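PDB 3RBY: uncharacterized protein YLR301W from Saccharomyces cerevisiae, which is of unknown function and non-essential, but interacts with the kinase HRR25 and may interact with SEC72. Local coordinates for residues D134-D139 with F150-R155; G174-G179 with R196-D201. All coordinates share one frame; numbering follows the deposited sequence.

Contact 1. Residues D134-D139 with F150-R155. With SO4 (sulfate ion), chain F.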
loop_
_atom_site.group_PDB
_atom_site.type_symbol
_atom_site.label_atom_id
_atom_site.label_comp_id
_atom_site.label_asym_id
_atom_site.label_seq_id
_atom_site.Cartn_x
_atom_site.Cartn_y
_atom_site.Cartn_z
ATOM N N ASP A 134 -0.690 -2.298 -10.347
ATOM C CA ASP A 134 -0.566 -2.856 -11.699
ATOM C C ASP A 134 -1.935 -2.907 -12.359
ATOM O O ASP A 134 -2.775 -3.745 -12.000
ATOM C CB ASP A 134 0.059 -4.253 -11.661
ATOM C CG ASP A 134 0.139 -4.907 -13.046
ATOM O OD1 ASP A 134 -0.550 -4.438 -13.978
ATOM O OD2 ASP A 134 0.885 -5.902 -13.200
ATOM N N PRO A 135 -2.165 -2.003 -13.326
ATOM C CA PRO A 135 -3.495 -1.798 -13.919
ATOM C C PRO A 135 -3.965 -2.972 -14.748
ATOM O O PRO A 135 -5.146 -3.046 -15.080
ATOM C CB PRO A 135 -3.305 -0.558 -14.815
ATOM C CG PRO A 135 -1.839 -0.455 -15.042
ATOM C CD PRO A 135 -1.192 -1.000 -13.793
ATOM N N SER A 136 -3.054 -3.872 -15.082
ATOM C CA SER A 136 -3.428 -5.028 -15.883
ATOM C C SER A 136 -3.993 -6.176 -15.039
ATOM O O SER A 136 -4.353 -7.209 -15.596
ATOM C CB SER A 136 -2.262 -5.500 -16.744
ATOM O OG SER A 136 -1.144 -5.856 -15.951
ATOM N N ARG A 137 -4.091 -5.984 -13.716
ATOM C CA ARG A 137 -4.701 -6.979 -12.813
ATOM C C ARG A 137 -6.082 -6.548 -12.351
ATOM O O ARG A 137 -6.343 -5.345 -12.209
ATOM C CB ARG A 137 -3.837 -7.168 -11.569
ATOM C CG ARG A 137 -2.369 -7.215 -11.895
ATOM C CD ARG A 137 -2.083 -8.430 -12.734
ATOM N NE ARG A 137 -1.618 -9.529 -11.899
ATOM C CZ ARG A 137 -0.366 -9.989 -11.910
ATOM N NH1 ARG A 137 -0.027 -10.982 -11.098
ATOM N NH2 ARG A 137 0.545 -9.464 -12.738
ATOM N N GLU A 138 -6.960 -7.516 -12.084
ATOM C CA GLU A 138 -8.275 -7.189 -11.513
ATOM C C GLU A 138 -8.228 -6.948 -9.993
ATOM O O GLU A 138 -9.138 -6.338 -9.426
ATOM C CB GLU A 138 -9.327 -8.235 -11.880
ATOM C CG GLU A 138 -9.364 -9.476 -10.992
ATOM C CD GLU A 138 -10.430 -10.471 -11.447
ATOM O OE1 GLU A 138 -10.749 -11.401 -10.678
ATOM O OE2 GLU A 138 -10.944 -10.326 -12.583
ATOM N N ASP A 139 -7.165 -7.409 -9.343
ATOM C CA ASP A 139 -6.916 -7.066 -7.945
ATOM C C ASP A 139 -5.968 -5.861 -7.840
ATOM O O ASP A 139 -5.331 -5.456 -8.817
ATOM C CB ASP A 139 -6.301 -8.267 -7.229
ATOM C CG ASP A 139 -7.266 -9.420 -7.101
ATOM O OD1 ASP A 139 -8.353 -9.225 -6.503
ATOM O OD2 ASP A 139 -6.941 -10.511 -7.606
ATOM N N PHE A 150 9.420 -2.400 -13.543
ATOM C CA PHE A 150 8.032 -2.682 -13.886
ATOM C C PHE A 150 7.690 -2.153 -15.265
ATOM O O PHE A 150 7.896 -0.972 -15.562
ATOM C CB PHE A 150 7.062 -2.092 -12.866
ATOM C CG PHE A 150 5.623 -2.336 -13.209
ATOM C CD1 PHE A 150 4.823 -1.301 -13.670
ATOM C CD2 PHE A 150 5.074 -3.608 -13.102
ATOM C CE1 PHE A 150 3.491 -1.524 -14.012
ATOM C CE2 PHE A 150 3.737 -3.841 -13.442
ATOM C CZ PHE A 150 2.946 -2.798 -13.900
ATOM N N SER A 151 7.163 -3.033 -16.103
ATOM C CA SER A 151 6.668 -2.631 -17.411
ATOM C C SER A 151 5.240 -3.119 -17.554
ATOM O O SER A 151 4.905 -4.226 -17.110
ATOM C CB SER A 151 7.532 -3.231 -18.520
ATOM O OG SER A 151 7.364 -4.644 -18.605
ATOM N N SER A 152 4.383 -2.298 -18.146
ATOM C CA SER A 152 3.015 -2.739 -18.398
ATOM C C SER A 152 2.676 -2.593 -19.874
ATOM O O SER A 152 2.904 -1.536 -20.479
ATOM C CB SER A 152 2.006 -1.970 -17.530
ATOM O OG SER A 152 0.899 -2.797 -17.202
ATOM N N ASN A 153 2.152 -3.665 -20.456
ATOM C CA ASN A 153 1.581 -3.585 -21.791
ATOM C C ASN A 153 0.180 -2.952 -21.729
ATOM O O ASN A 153 -0.543 -2.898 -22.737
ATOM C CB ASN A 153 1.516 -4.980 -22.423
ATOM C CG ASN A 153 2.118 -5.018 -23.822
ATOM O OD1 ASN A 153 3.229 -4.516 -24.045
ATOM N ND2 ASN A 153 1.377 -5.594 -24.778
ATOM N N ALA A 154 -0.175 -2.456 -20.541
ATOM C CA ALA A 154 -1.528 -1.987 -20.267
ATOM C C ALA A 154 -1.964 -0.917 -21.252
ATOM O O ALA A 154 -1.272 0.089 -21.456
ATOM C CB ALA A 154 -1.656 -1.474 -18.847
ATOM N N ARG A 155 -3.117 -1.151 -21.868
ATOM C CA ARG A 155 -3.737 -0.160 -22.728
ATOM C C ARG A 155 -3.962 1.148 -21.972
ATOM O O ARG A 155 -4.130 1.165 -20.731
ATOM C CB ARG A 155 -5.073 -0.678 -23.247
ATOM C CG ARG A 155 -6.096 -0.822 -22.156
ATOM C CD ARG A 155 -7.366 -1.459 -22.673
ATOM N NE ARG A 155 -8.251 -1.751 -21.552
ATOM C CZ ARG A 155 -9.566 -1.903 -21.660
ATOM N NH1 ARG A 155 -10.146 -1.794 -22.850
ATOM N NH2 ARG A 155 -10.294 -2.153 -20.579
HETATM S S SO4 F . -4.763 -4.815 -20.195
HETATM O O1 SO4 F . -4.653 -3.536 -20.911
HETATM O O2 SO4 F . -5.204 -4.600 -18.813
HETATM O O3 SO4 F . -3.447 -5.462 -20.156
HETATM O O4 SO4 F . -5.760 -5.659 -20.891
#

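Contact 2. Residues G174-G179 with R196-D201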
loop_
_atom_site.group_PDB
_atom_site.type_symbol
_atom_site.label_atom_id
_atom_site.label_comp_id
_atom_site.label_asym_id
_atom_site.label_seq_id
_atom_site.Cartn_x
_atom_site.Cartn_y
_atom_site.Cartn_z
ATOM N N GLY A 174 -5.397 -0.248 -18.486
ATOM C CA GLY A 174 -5.517 -1.684 -18.338
ATOM C C GLY A 174 -6.962 -2.067 -18.072
ATOM O O GLY A 174 -7.856 -1.752 -18.888
ATOM N N ARG A 175 -7.200 -2.717 -16.929
ATOM C CA ARG A 175 -8.542 -3.168 -16.580
ATOM C C ARG A 175 -9.373 -2.113 -15.858
ATOM O O ARG A 175 -10.580 -2.291 -15.668
ATOM C CB ARG A 175 -8.470 -4.432 -15.732
ATOM C CG ARG A 175 -7.932 -5.660 -16.473
ATOM C CD ARG A 175 -7.902 -6.831 -15.506
ATOM N NE ARG A 175 -8.348 -8.082 -16.112
ATOM C CZ ARG A 175 -7.625 -8.756 -16.991
ATOM N NH1 ARG A 175 -6.441 -8.284 -17.373
ATOM N NH2 ARG A 175 -8.089 -9.889 -17.499
ATOM N N TRP A 176 -8.739 -1.007 -15.478
ATOM C CA TRP A 176 -9.392 -0.023 -14.601
ATOM C C TRP A 176 -9.854 1.252 -15.315
ATOM O O TRP A 176 -9.045 2.001 -15.875
ATOM C CB TRP A 176 -8.471 0.360 -13.445
ATOM C CG TRP A 176 -8.119 -0.775 -12.535
ATOM C CD1 TRP A 176 -7.167 -1.730 -12.750
ATOM C CD2 TRP A 176 -8.695 -1.063 -11.240
ATOM N NE1 TRP A 176 -7.125 -2.603 -11.683
ATOM C CE2 TRP A 176 -8.049 -2.218 -10.743
ATOM C CE3 TRP A 176 -9.701 -0.467 -10.470
ATOM C CZ2 TRP A 176 -8.373 -2.791 -9.490
ATOM C CZ3 TRP A 176 -10.023 -1.032 -9.219
ATOM C CH2 TRP A 176 -9.361 -2.178 -8.746
ATOM N N ILE A 177 -11.158 1.508 -15.252
ATOM C CA ILE A 177 -11.743 2.659 -15.912
ATOM C C ILE A 177 -12.310 3.630 -14.883
ATOM O O ILE A 177 -13.095 3.233 -14.019
ATOM C CB ILE A 177 -12.886 2.237 -16.860
ATOM C CG1 ILE A 177 -12.342 1.413 -18.040
ATOM C CG2 ILE A 177 -13.646 3.453 -17.367
ATOM C CD1 ILE A 177 -12.508 -0.089 -17.876
ATOM N N GLN A 178 -11.914 4.898 -14.976
ATOM C CA GLN A 178 -12.540 5.951 -14.191
ATOM C C GLN A 178 -13.017 7.060 -15.116
ATOM O O GLN A 178 -12.348 7.379 -16.110
ATOM C CB GLN A 178 -11.585 6.497 -13.141
ATOM C CG GLN A 178 -11.196 5.482 -12.093
ATOM C CD GLN A 178 -10.505 6.131 -10.923
ATOM O OE1 GLN A 178 -11.025 6.117 -9.794
ATOM N NE2 GLN A 178 -9.331 6.715 -11.176
ATOM N N GLY A 179 -14.177 7.625 -14.794
ATOM C CA GLY A 179 -14.798 8.621 -15.641
ATOM C C GLY A 179 -15.658 9.630 -14.894
ATOM O O GLY A 179 -16.117 9.374 -13.773
ATOM N N ARG A 196 -16.579 4.032 -11.816
ATOM C CA ARG A 196 -15.355 3.272 -11.698
ATOM C C ARG A 196 -15.732 1.884 -12.172
ATOM O O ARG A 196 -16.613 1.239 -11.597
ATOM C CB ARG A 196 -14.869 3.228 -10.260
ATOM C CG ARG A 196 -13.483 3.787 -10.083
ATOM C CD ARG A 196 -12.612 2.859 -9.287
ATOM N NE ARG A 196 -12.830 2.999 -7.860
ATOM C CZ ARG A 196 -12.370 3.989 -7.088
ATOM N NH1 ARG A 196 -12.639 3.965 -5.792
ATOM N NH2 ARG A 196 -11.657 4.994 -7.576
ATOM N N LEU A 197 -15.106 1.452 -13.256
ATOM C CA LEU A 197 -15.493 0.218 -13.907
ATOM C C LEU A 197 -14.278 -0.692 -13.931
ATOM O O LEU A 197 -13.157 -0.218 -14.123
ATOM C CB LEU A 197 -15.915 0.523 -15.339
ATOM C CG LEU A 197 -17.323 0.244 -15.847
ATOM C CD1 LEU A 197 -17.312 0.474 -17.347
ATOM C CD2 LEU A 197 -17.786 -1.182 -15.519
ATOM N N LEU A 198 -14.492 -1.992 -13.738
ATOM C CA LEU A 198 -13.393 -2.944 -13.756
ATOM C C LEU A 198 -13.710 -4.069 -14.723
ATOM O O LEU A 198 -14.759 -4.720 -14.604
ATOM C CB LEU A 198 -13.140 -3.496 -12.346
ATOM C CG LEU A 198 -12.042 -4.552 -12.136
ATOM C CD1 LEU A 198 -10.659 -3.976 -12.408
ATOM C CD2 LEU A 198 -12.113 -5.117 -10.707
ATOM N N GLU A 199 -12.825 -4.287 -15.694
ATOM C CA GLU A 199 -12.946 -5.454 -16.568
ATOM C C GLU A 199 -12.231 -6.635 -15.914
ATOM O O GLU A 199 -11.000 -6.662 -15.822
ATOM C CB GLU A 199 -12.399 -5.195 -17.976
ATOM C CG GLU A 199 -12.304 -6.480 -18.815
ATOM C CD GLU A 199 -11.796 -6.248 -20.239
ATOM O OE1 GLU A 199 -11.047 -7.113 -20.770
ATOM O OE2 GLU A 199 -12.154 -5.206 -20.836
ATOM N N LYS A 200 -13.029 -7.592 -15.449
ATOM C CA LYS A 200 -12.564 -8.779 -14.744
ATOM C C LYS A 200 -11.938 -9.773 -15.714
ATOM O O LYS A 200 -12.241 -9.750 -16.913
ATOM C CB LYS A 200 -13.757 -9.469 -14.059
ATOM C CG LYS A 200 -14.488 -8.634 -13.025
ATOM C CD LYS A 200 -13.684 -8.512 -11.745
ATOM C CE LYS A 200 -14.574 -8.610 -10.518
ATOM N NZ LYS A 200 -15.101 -9.991 -10.326
ATOM N N ASP A 201 -11.088 -10.657 -15.194
ATOM C CA ASP A 201 -10.501 -11.723 -16.004
ATOM C C ASP A 201 -11.574 -12.554 -16.722
ATOM O O ASP A 201 -11.298 -13.155 -17.755
ATOM C CB ASP A 201 -9.605 -12.639 -15.158
ATOM C CG ASP A 201 -8.502 -11.878 -14.419
ATOM O OD1 ASP A 201 -8.212 -10.713 -14.774
ATOM O OD2 ASP A 201 -7.921 -12.461 -13.473
#

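Contact 1. Residues D134-D139 with F150-R155
Asp134 and Phe150 meet at about a right angle, the carboxylate set against the outer edge of the ring. The rim atoms CE2 and CZ do the touching: Asp134 OD2 lies 3.5 Å from Phe150 CE2, near the ring plane, while Asp134 CG is 3.6 Å from Phe150 CZ. The carboxylate and ring planes are turned 71° apart, and the negative oxygens face the ring's C-H rim, a polarity that probably suits both groups. Phe150 CG stands anti to its backbone N (chi1 179°), on the side of the ring's approach to Asp134. The Asp134 carboxylate is held from its own segment. Its OD1 takes two donors from Ser136, the hydroxyl OG at 2.5 Å on the syn side and the backbone N at 2.8 Å on the anti side, while OD2 has a long salt bridge to Arg137 NH2.

Further along, Ser152 OG sits 3.9 Å from both Asp134 OD1 and Ser136 OG, too far for a bond to either. The apolar part of the contact is small: Pro135 CG packs on the methyl CB of Ala154 at 3.9 Å. Beside it a sulfate, probably from the crystallisation liquor, receives the backbone N of Arg155 on its O1 at 3.0 Å and lies against Ser136 CA. Arg137 makes a salt bridge to Asp139 of the second subunit, and Asp139 one to Arg137 of that subunit. Two parts of the connection between strands 124-132 and 156-161 thus pack together, the first shaped by an Asx turn at Asp134 that overlaps a type I beta turn from Asp134 to Arg137.

Contact 2. Residues G174-G179 with R196-D201
Gln178 OE1 accepts Arg196 NH2 at 2.6 Å, a short bond with an N-H...O angle of 142°. The two side chains run side by side and point the same way, their amide and guanidinium planes 29° apart; the oxygen comes to the edge of the guanidinium. Nearer the backbone, Gln178 CG packs on Arg196 CG at 3.5 Å. Both residues are buried and their polar ends have further partners: Arg196 NH1 bonds Phe22 O, with a cation-pi contact to the Phe22 ring as well, and Gln178 NE2 bonds Leu24 O and Ser26 OG.

On the same face, Leu198 CD1 lies over the Trp176 indole in a CH-pi contact, 3.7 Å from the centroid of the five-membered ring; a Leu198 chi2 of 66° sets CD1 there. Trp176 NE1 bonds Arg137 O beyond the pair.

Strands 176-183 and 192-199 form an antiparallel beta hairpin within a seven-stranded sheet, and join here near the ends away from the connecting loop. Ile177 and Leu197 are the hydrogen-bonded pair, exchanging both backbone bonds, with their CB atoms 3.8 Å apart on the face opposite Trp176. Glu199 N adds a bond to Arg175 O at 3.0 Å.

Past the last pair, Arg175 crosses Asp201 at about a right angle. Asp201 OD1 sits over a face of the guanidinium, making a salt bridge to Arg175 NH2 at 2.8 Å, with the two planes 90° apart.

How the contacts relate
The contacts come in series along the chain, contact 1 closing before contact 2 opens, and their centres lie 11 Å apart on the same side of the chain's centre. Contact 1 belongs to the long loop leading from strand 124-132, in the ten-stranded antiparallel sheet, to strand 156-161 of the seven-stranded one; contact 2 lies in that second sheet. They touch directly: Glu138 OE2 is 2.6 Å from Asp201 N, and Arg155 NE is 2.7 Å from Gly174 O, both probable hydrogen bonds. The linker between the two sheets therefore packs on the second one, fastened to one end of the 176-183/192-199 hairpin.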